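Local coordinates for extracellular solute-binding protein family 1 (Pseudothermotoga lettingae, PDB 5CI5) that binds alpha-D-tagatose and, as a solute-binding protein of an ABC transporter, probably delivers sugar to its membrane partner for uptake, at residues Y130-Y135 with D314-A319; W301-P306 with Y321-D326. One frame throughout, in Å; residues are numbered along the deposited sequence.

Contact 1. Residues Y130-Y135 with D314-A319. With T6T (alpha-D-tagatopyranose), chain C.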
loop_
_atom_site.group_PDB
_atom_site.type_symbol
_atom_site.label_atom_id
_atom_site.label_comp_id
_atom_site.label_asym_id
_atom_site.label_seq_id
_atom_site.Cartn_x
_atom_site.Cartn_y
_atom_site.Cartn_z
ATOM N N TYR A 130 -0.979 -6.159 -18.107
ATOM C CA TYR A 130 -0.210 -7.323 -17.677
ATOM C C TYR A 130 -0.554 -7.792 -16.268
ATOM O O TYR A 130 0.166 -8.631 -15.701
ATOM C CB TYR A 130 1.282 -6.994 -17.725
ATOM C CG TYR A 130 1.874 -6.976 -19.131
ATOM C CD1 TYR A 130 2.009 -5.793 -19.836
ATOM C CD2 TYR A 130 2.297 -8.148 -19.738
ATOM C CE1 TYR A 130 2.549 -5.768 -21.106
ATOM C CE2 TYR A 130 2.843 -8.138 -21.003
ATOM C CZ TYR A 130 2.969 -6.943 -21.683
ATOM O OH TYR A 130 3.531 -6.937 -22.951
ATOM N N GLY A 131 -1.613 -7.241 -15.675
ATOM C CA GLY A 131 -2.089 -7.715 -14.398
ATOM C C GLY A 131 -3.564 -7.471 -14.191
ATOM O O GLY A 131 -4.182 -6.613 -14.852
ATOM N N LEU A 132 -4.141 -8.241 -13.273
ATOM C CA LEU A 132 -5.554 -8.102 -12.903
ATOM C C LEU A 132 -5.606 -7.583 -11.466
ATOM O O LEU A 132 -5.308 -8.333 -10.550
ATOM C CB LEU A 132 -6.294 -9.437 -13.003
ATOM C CG LEU A 132 -7.738 -9.434 -12.490
ATOM C CD1 LEU A 132 -8.545 -8.253 -13.046
ATOM C CD2 LEU A 132 -8.378 -10.769 -12.814
ATOM N N PRO A 133 -5.955 -6.299 -11.272
ATOM C CA PRO A 133 -6.050 -5.783 -9.890
ATOM C C PRO A 133 -7.018 -6.631 -9.068
ATOM O O PRO A 133 -8.161 -6.824 -9.491
ATOM C CB PRO A 133 -6.561 -4.346 -10.091
ATOM C CG PRO A 133 -6.044 -3.982 -11.445
ATOM C CD PRO A 133 -6.243 -5.245 -12.257
ATOM N N TRP A 134 -6.560 -7.114 -7.920
ATOM C CA TRP A 134 -7.369 -7.977 -7.051
ATOM C C TRP A 134 -7.891 -7.237 -5.800
ATOM O O TRP A 134 -9.068 -7.353 -5.463
ATOM C CB TRP A 134 -6.571 -9.217 -6.635
ATOM C CG TRP A 134 -7.423 -10.145 -5.826
ATOM C CD1 TRP A 134 -8.388 -11.004 -6.318
ATOM C CD2 TRP A 134 -7.479 -10.263 -4.397
ATOM N NE1 TRP A 134 -9.007 -11.663 -5.277
ATOM C CE2 TRP A 134 -8.472 -11.232 -4.095
ATOM C CE3 TRP A 134 -6.771 -9.672 -3.342
ATOM C CZ2 TRP A 134 -8.793 -11.600 -2.788
ATOM C CZ3 TRP A 134 -7.091 -10.050 -2.026
ATOM C CH2 TRP A 134 -8.089 -11.013 -1.767
ATOM N N TYR A 135 -7.020 -6.530 -5.072
ATOM C CA TYR A 135 -7.514 -5.586 -4.071
ATOM C C TYR A 135 -6.810 -4.266 -4.226
ATOM O O TYR A 135 -5.748 -4.173 -4.834
ATOM C CB TYR A 135 -7.370 -6.121 -2.637
ATOM C CG TYR A 135 -6.096 -5.851 -1.839
ATOM C CD1 TYR A 135 -5.836 -4.594 -1.311
ATOM C CD2 TYR A 135 -5.219 -6.881 -1.522
ATOM C CE1 TYR A 135 -4.711 -4.371 -0.518
ATOM C CE2 TYR A 135 -4.101 -6.675 -0.722
ATOM C CZ TYR A 135 -3.861 -5.419 -0.221
ATOM O OH TYR A 135 -2.743 -5.273 0.583
ATOM N N ASP A 314 -4.678 -22.303 -16.860
ATOM C CA ASP A 314 -5.225 -22.586 -15.537
ATOM C C ASP A 314 -4.944 -21.432 -14.572
ATOM O O ASP A 314 -5.713 -21.184 -13.644
ATOM C CB ASP A 314 -4.648 -23.868 -14.948
ATOM C CG ASP A 314 -5.209 -25.135 -15.595
ATOM O OD1 ASP A 314 -6.183 -25.048 -16.348
ATOM O OD2 ASP A 314 -4.660 -26.222 -15.345
ATOM N N ALA A 315 -3.833 -20.727 -14.785
ATOM C CA ALA A 315 -3.523 -19.579 -13.945
ATOM C C ALA A 315 -4.565 -18.489 -14.155
ATOM O O ALA A 315 -5.027 -17.862 -13.193
ATOM C CB ALA A 315 -2.139 -19.039 -14.238
ATOM N N TRP A 316 -4.940 -18.249 -15.410
ATOM C CA TRP A 316 -6.009 -17.290 -15.675
ATOM C C TRP A 316 -7.312 -17.742 -15.001
ATOM O O TRP A 316 -7.998 -16.917 -14.380
ATOM C CB TRP A 316 -6.244 -17.065 -17.188
ATOM C CG TRP A 316 -7.516 -16.357 -17.343
ATOM C CD1 TRP A 316 -8.706 -16.897 -17.699
ATOM C CD2 TRP A 316 -7.759 -14.979 -17.059
ATOM N NE1 TRP A 316 -9.691 -15.944 -17.659
ATOM C CE2 TRP A 316 -9.134 -14.753 -17.273
ATOM C CE3 TRP A 316 -6.959 -13.922 -16.636
ATOM C CZ2 TRP A 316 -9.721 -13.516 -17.087
ATOM C CZ3 TRP A 316 -7.552 -12.675 -16.458
ATOM C CH2 TRP A 316 -8.919 -12.493 -16.679
ATOM N N LYS A 317 -7.667 -19.034 -15.097
ATOM C CA LYS A 317 -8.896 -19.523 -14.458
ATOM C C LYS A 317 -8.915 -19.233 -12.963
ATOM O O LYS A 317 -9.940 -18.798 -12.421
ATOM C CB LYS A 317 -9.086 -21.040 -14.685
ATOM C CG LYS A 317 -9.793 -21.353 -15.984
ATOM C CD LYS A 317 -11.278 -21.016 -15.842
ATOM C CE LYS A 317 -11.992 -20.966 -17.174
ATOM N NZ LYS A 317 -13.340 -20.348 -17.025
ATOM N N LEU A 318 -7.783 -19.424 -12.290
ATOM C CA LEU A 318 -7.686 -19.063 -10.878
ATOM C C LEU A 318 -7.849 -17.543 -10.656
ATOM O O LEU A 318 -8.560 -17.121 -9.748
ATOM C CB LEU A 318 -6.351 -19.552 -10.292
ATOM C CG LEU A 318 -6.059 -19.256 -8.817
ATOM C CD1 LEU A 318 -7.167 -19.763 -7.917
ATOM C CD2 LEU A 318 -4.710 -19.897 -8.422
ATOM N N ALA A 319 -7.195 -16.723 -11.482
ATOM C CA ALA A 319 -7.316 -15.256 -11.369
ATOM C C ALA A 319 -8.782 -14.818 -11.538
ATOM O O ALA A 319 -9.295 -14.006 -10.770
ATOM C CB ALA A 319 -6.419 -14.569 -12.387
HETATM O O3 T6T C . -0.968 -0.335 -0.511
HETATM C C3 T6T C . -0.438 -1.648 -0.661
HETATM C C4 T6T C . 0.795 -1.579 -1.561
HETATM O O4 T6T C . 0.463 -0.931 -2.797
HETATM C C5 T6T C . 1.873 -0.817 -0.822
HETATM O O5 T6T C . 3.055 -0.733 -1.620
HETATM C C6 T6T C . 2.164 -1.481 0.520
HETATM O O6 T6T C . 0.969 -1.496 1.299
HETATM C C2 T6T C . -0.107 -2.211 0.684
HETATM O O2 T6T C . 0.257 -3.590 0.549
HETATM C C1 T6T C . -1.313 -2.119 1.644
HETATM O O1 T6T C . -2.461 -2.709 1.153
#

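Contact 2. Residues W301-P306 with Y321-D326. With T6T (alpha-D-tagatopyranose), chain C.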
loop_
_atom_site.group_PDB
_atom_site.type_symbol
_atom_site.label_atom_id
_atom_site.label_comp_id
_atom_site.label_asym_id
_atom_site.label_seq_id
_atom_site.Cartn_x
_atom_site.Cartn_y
_atom_site.Cartn_z
ATOM N N TRP A 301 -2.822 -4.655 -4.926
ATOM C CA TRP A 301 -2.110 -5.784 -5.527
ATOM C C TRP A 301 -2.869 -6.307 -6.738
ATOM O O TRP A 301 -4.096 -6.343 -6.729
ATOM C CB TRP A 301 -1.911 -6.917 -4.518
ATOM C CG TRP A 301 -1.033 -6.466 -3.414
ATOM C CD1 TRP A 301 -1.400 -5.691 -2.359
ATOM C CD2 TRP A 301 0.380 -6.667 -3.295
ATOM N NE1 TRP A 301 -0.306 -5.393 -1.587
ATOM C CE2 TRP A 301 0.796 -5.987 -2.142
ATOM C CE3 TRP A 301 1.334 -7.350 -4.062
ATOM C CZ2 TRP A 301 2.122 -5.993 -1.707
ATOM C CZ3 TRP A 301 2.645 -7.345 -3.634
ATOM C CH2 TRP A 301 3.030 -6.651 -2.479
ATOM N N ALA A 302 -2.110 -6.689 -7.766
ATOM C CA ALA A 302 -2.619 -7.357 -8.956
ATOM C C ALA A 302 -2.161 -8.806 -8.991
ATOM O O ALA A 302 -1.178 -9.175 -8.350
ATOM C CB ALA A 302 -2.149 -6.650 -10.233
ATOM N N LEU A 303 -2.903 -9.610 -9.739
ATOM C CA LEU A 303 -2.530 -10.967 -10.072
ATOM C C LEU A 303 -1.855 -10.959 -11.447
ATOM O O LEU A 303 -2.397 -10.411 -12.403
ATOM C CB LEU A 303 -3.746 -11.892 -10.082
ATOM C CG LEU A 303 -4.562 -11.866 -8.807
ATOM C CD1 LEU A 303 -5.877 -12.610 -8.999
ATOM C CD2 LEU A 303 -3.775 -12.479 -7.674
ATOM N N VAL A 304 -0.664 -11.540 -11.518
ATOM C CA VAL A 304 0.098 -11.597 -12.775
ATOM C C VAL A 304 0.487 -13.041 -13.082
ATOM O O VAL A 304 0.577 -13.861 -12.187
ATOM C CB VAL A 304 1.376 -10.714 -12.758
ATOM C CG1 VAL A 304 1.006 -9.292 -12.364
ATOM C CG2 VAL A 304 2.447 -11.270 -11.831
ATOM N N ILE A 305 0.702 -13.320 -14.363
ATOM C CA ILE A 305 1.077 -14.648 -14.848
ATOM C C ILE A 305 2.436 -14.555 -15.509
ATOM O O ILE A 305 2.562 -13.877 -16.523
ATOM C CB ILE A 305 0.045 -15.177 -15.853
ATOM C CG1 ILE A 305 -1.321 -15.328 -15.174
ATOM C CG2 ILE A 305 0.508 -16.509 -16.456
ATOM C CD1 ILE A 305 -2.435 -15.617 -16.133
ATOM N N PRO A 306 3.454 -15.232 -14.957
ATOM C CA PRO A 306 4.772 -15.139 -15.577
ATOM C C PRO A 306 4.767 -15.732 -16.990
ATOM O O PRO A 306 4.125 -16.746 -17.240
ATOM C CB PRO A 306 5.674 -15.947 -14.625
ATOM C CG PRO A 306 4.969 -15.854 -13.306
ATOM C CD PRO A 306 3.516 -15.988 -13.691
ATOM N N TYR A 321 -11.479 -16.637 -11.041
ATOM C CA TYR A 321 -12.238 -17.063 -9.876
ATOM C C TYR A 321 -11.988 -16.130 -8.686
ATOM O O TYR A 321 -12.929 -15.665 -8.025
ATOM C CB TYR A 321 -11.891 -18.513 -9.503
ATOM C CG TYR A 321 -12.276 -18.887 -8.086
ATOM C CD1 TYR A 321 -13.554 -19.338 -7.769
ATOM C CD2 TYR A 321 -11.363 -18.755 -7.048
ATOM C CE1 TYR A 321 -13.886 -19.668 -6.445
ATOM C CE2 TYR A 321 -11.692 -19.072 -5.739
ATOM C CZ TYR A 321 -12.946 -19.524 -5.443
ATOM O OH TYR A 321 -13.256 -19.830 -4.116
ATOM N N LEU A 322 -10.722 -15.854 -8.408
ATOM C CA LEU A 322 -10.376 -15.015 -7.268
ATOM C C LEU A 322 -10.947 -13.601 -7.350
ATOM O O LEU A 322 -11.183 -12.982 -6.324
ATOM C CB LEU A 322 -8.873 -14.929 -7.102
ATOM C CG LEU A 322 -8.191 -16.209 -6.636
ATOM C CD1 LEU A 322 -6.717 -16.029 -6.639
ATOM C CD2 LEU A 322 -8.682 -16.623 -5.236
ATOM N N THR A 323 -11.152 -13.102 -8.567
ATOM C CA THR A 323 -11.631 -11.745 -8.762
ATOM C C THR A 323 -13.097 -11.756 -9.200
ATOM O O THR A 323 -13.564 -10.788 -9.787
ATOM C CB THR A 323 -10.745 -10.991 -9.785
ATOM O OG1 THR A 323 -9.374 -11.382 -9.613
ATOM C CG2 THR A 323 -10.845 -9.501 -9.576
ATOM N N SER A 324 -13.815 -12.838 -8.884
ATOM C CA SER A 324 -15.246 -12.933 -9.170
ATOM C C SER A 324 -16.083 -12.243 -8.100
ATOM O O SER A 324 -15.641 -12.000 -6.977
ATOM C CB SER A 324 -15.695 -14.392 -9.288
ATOM O OG SER A 324 -15.595 -15.041 -8.028
ATOM N N PHE A 325 -17.306 -11.919 -8.478
ATOM C CA PHE A 325 -18.239 -11.264 -7.583
ATOM C C PHE A 325 -18.463 -12.100 -6.318
ATOM O O PHE A 325 -18.370 -11.579 -5.210
ATOM C CB PHE A 325 -19.549 -11.020 -8.336
ATOM C CG PHE A 325 -20.597 -10.319 -7.525
ATOM C CD1 PHE A 325 -20.561 -8.951 -7.333
ATOM C CD2 PHE A 325 -21.621 -11.037 -6.952
ATOM C CE1 PHE A 325 -21.539 -8.308 -6.583
ATOM C CE2 PHE A 325 -22.597 -10.400 -6.202
ATOM C CZ PHE A 325 -22.549 -9.031 -6.030
ATOM N N ASP A 326 -18.774 -13.390 -6.468
ATOM C CA ASP A 326 -19.131 -14.194 -5.297
ATOM C C ASP A 326 -17.976 -14.274 -4.305
ATOM O O ASP A 326 -18.187 -14.172 -3.100
ATOM C CB ASP A 326 -19.572 -15.601 -5.688
ATOM C CG ASP A 326 -20.932 -15.618 -6.365
ATOM O OD1 ASP A 326 -21.687 -14.639 -6.211
ATOM O OD2 ASP A 326 -21.257 -16.633 -7.021
HETATM O O3 T6T C . -0.968 -0.335 -0.511
HETATM C C3 T6T C . -0.438 -1.648 -0.661
HETATM C C4 T6T C . 0.795 -1.579 -1.561
HETATM O O4 T6T C . 0.463 -0.931 -2.797
HETATM C C5 T6T C . 1.873 -0.817 -0.822
HETATM O O5 T6T C . 3.055 -0.733 -1.620
HETATM C C6 T6T C . 2.164 -1.481 0.520
HETATM O O6 T6T C . 0.969 -1.496 1.299
HETATM C C2 T6T C . -0.107 -2.211 0.684
HETATM O O2 T6T C . 0.257 -3.590 0.549
HETATM C C1 T6T C . -1.313 -2.119 1.644
HETATM O O1 T6T C . -2.461 -2.709 1.153
#

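Contact 1. Residues Y130-Y135 with D314-A319
L132 reaches from strand 128-138 to helix 312-322, where it touches W316 and A319. Its CB points toward the helix. CG, anti to the backbone N (chi1 174°), is where the two methyls part, and CD2 is the one that arrives at the helix; no other atom of the leucine comes within 4.2 Å of the segment 314-319. CD2 lies 3.9 Å from A319 O and 4.3 Å from A319 CB. It also approaches the indole of W316 obliquely, 4.2 Å from CZ3, and the leucine side chain runs roughly perpendicular to that of W316. The contact between the segments is small, 111 Å² summed over both: a methyl set against a ring carbon, an alanine methyl and a backbone oxygen. A319 O also accepts a hydrogen bond from T323 OG1; W316 NE1 turns to E320, and its ring stacks with H105. Further along the strand a classic beta bulge sets W134 and Y135 both opposite W301. The OH of Y135 lies 2.6 Å from tagatose O1, which sits at the ring edge, near its plane. Helix thus packs on mixed sheet in a lobe of the type 2 periplasmic-binding-protein fold expected from the family, with Y135 in the tagatose pocket.

Contact 2. Residues W301-P306 with Y321-D326
L303 meets L322 and T323 in an alpha/beta lobe of what is, from the family, a type 2 periplasmic-binding-protein fold: strand 298-304 leads through a connecting loop to helix 312-322, whose end settles back on the same strand. That strand also serves the sugar, for W301 NE1 donates to tagatose O2 at 2.9 Å, with an N-H...O angle of 160° and the oxygen near the indole plane. The second segment starts at Y321, which makes no contact with 301-306; its OH hydrogen-bonds V43 O. L322 follows in the last helical turn, and its CB lies 4.2 Å from L303 CD1, a purely apolar touch. Helical backbone angles end at T323. Its OG1 stands beside the backbone N, where it reaches A319 O in a hydrogen bond, and it also packs 3.8 Å from L303 CD1; the two side chains lie alongside each other, pointing opposite ways. S324 then occupies the N-cap position of helix 325-335, which the chain enters through F325 and D326. The same serine grips the end of the helix before it, since Y321 O accepts two bonds from this one residue, from S324 N at 3.1 Å and from S324 OG at 2.7 Å.

Contacts 1 and 2 have centres about 3 Å apart and form one continuous patch of core. Along the chain their segments alternate: 130-135, 301-306, 314-319, then 321-326. Strands 128-138 and 298-304 are antiparallel neighbours in the mixed sheet, and helix 312-322 serves both contacts, with 321-326 running on into helix 325-335. The two are also joined directly, by probable hydrogen bonds from L303 N to L132 O and from W134 NE1 to L322 O, each 2.8 Å. Residues far apart in sequence thus build one helix-on-sheet unit, and at one end of it the paired strands lead on to the tagatose pocket.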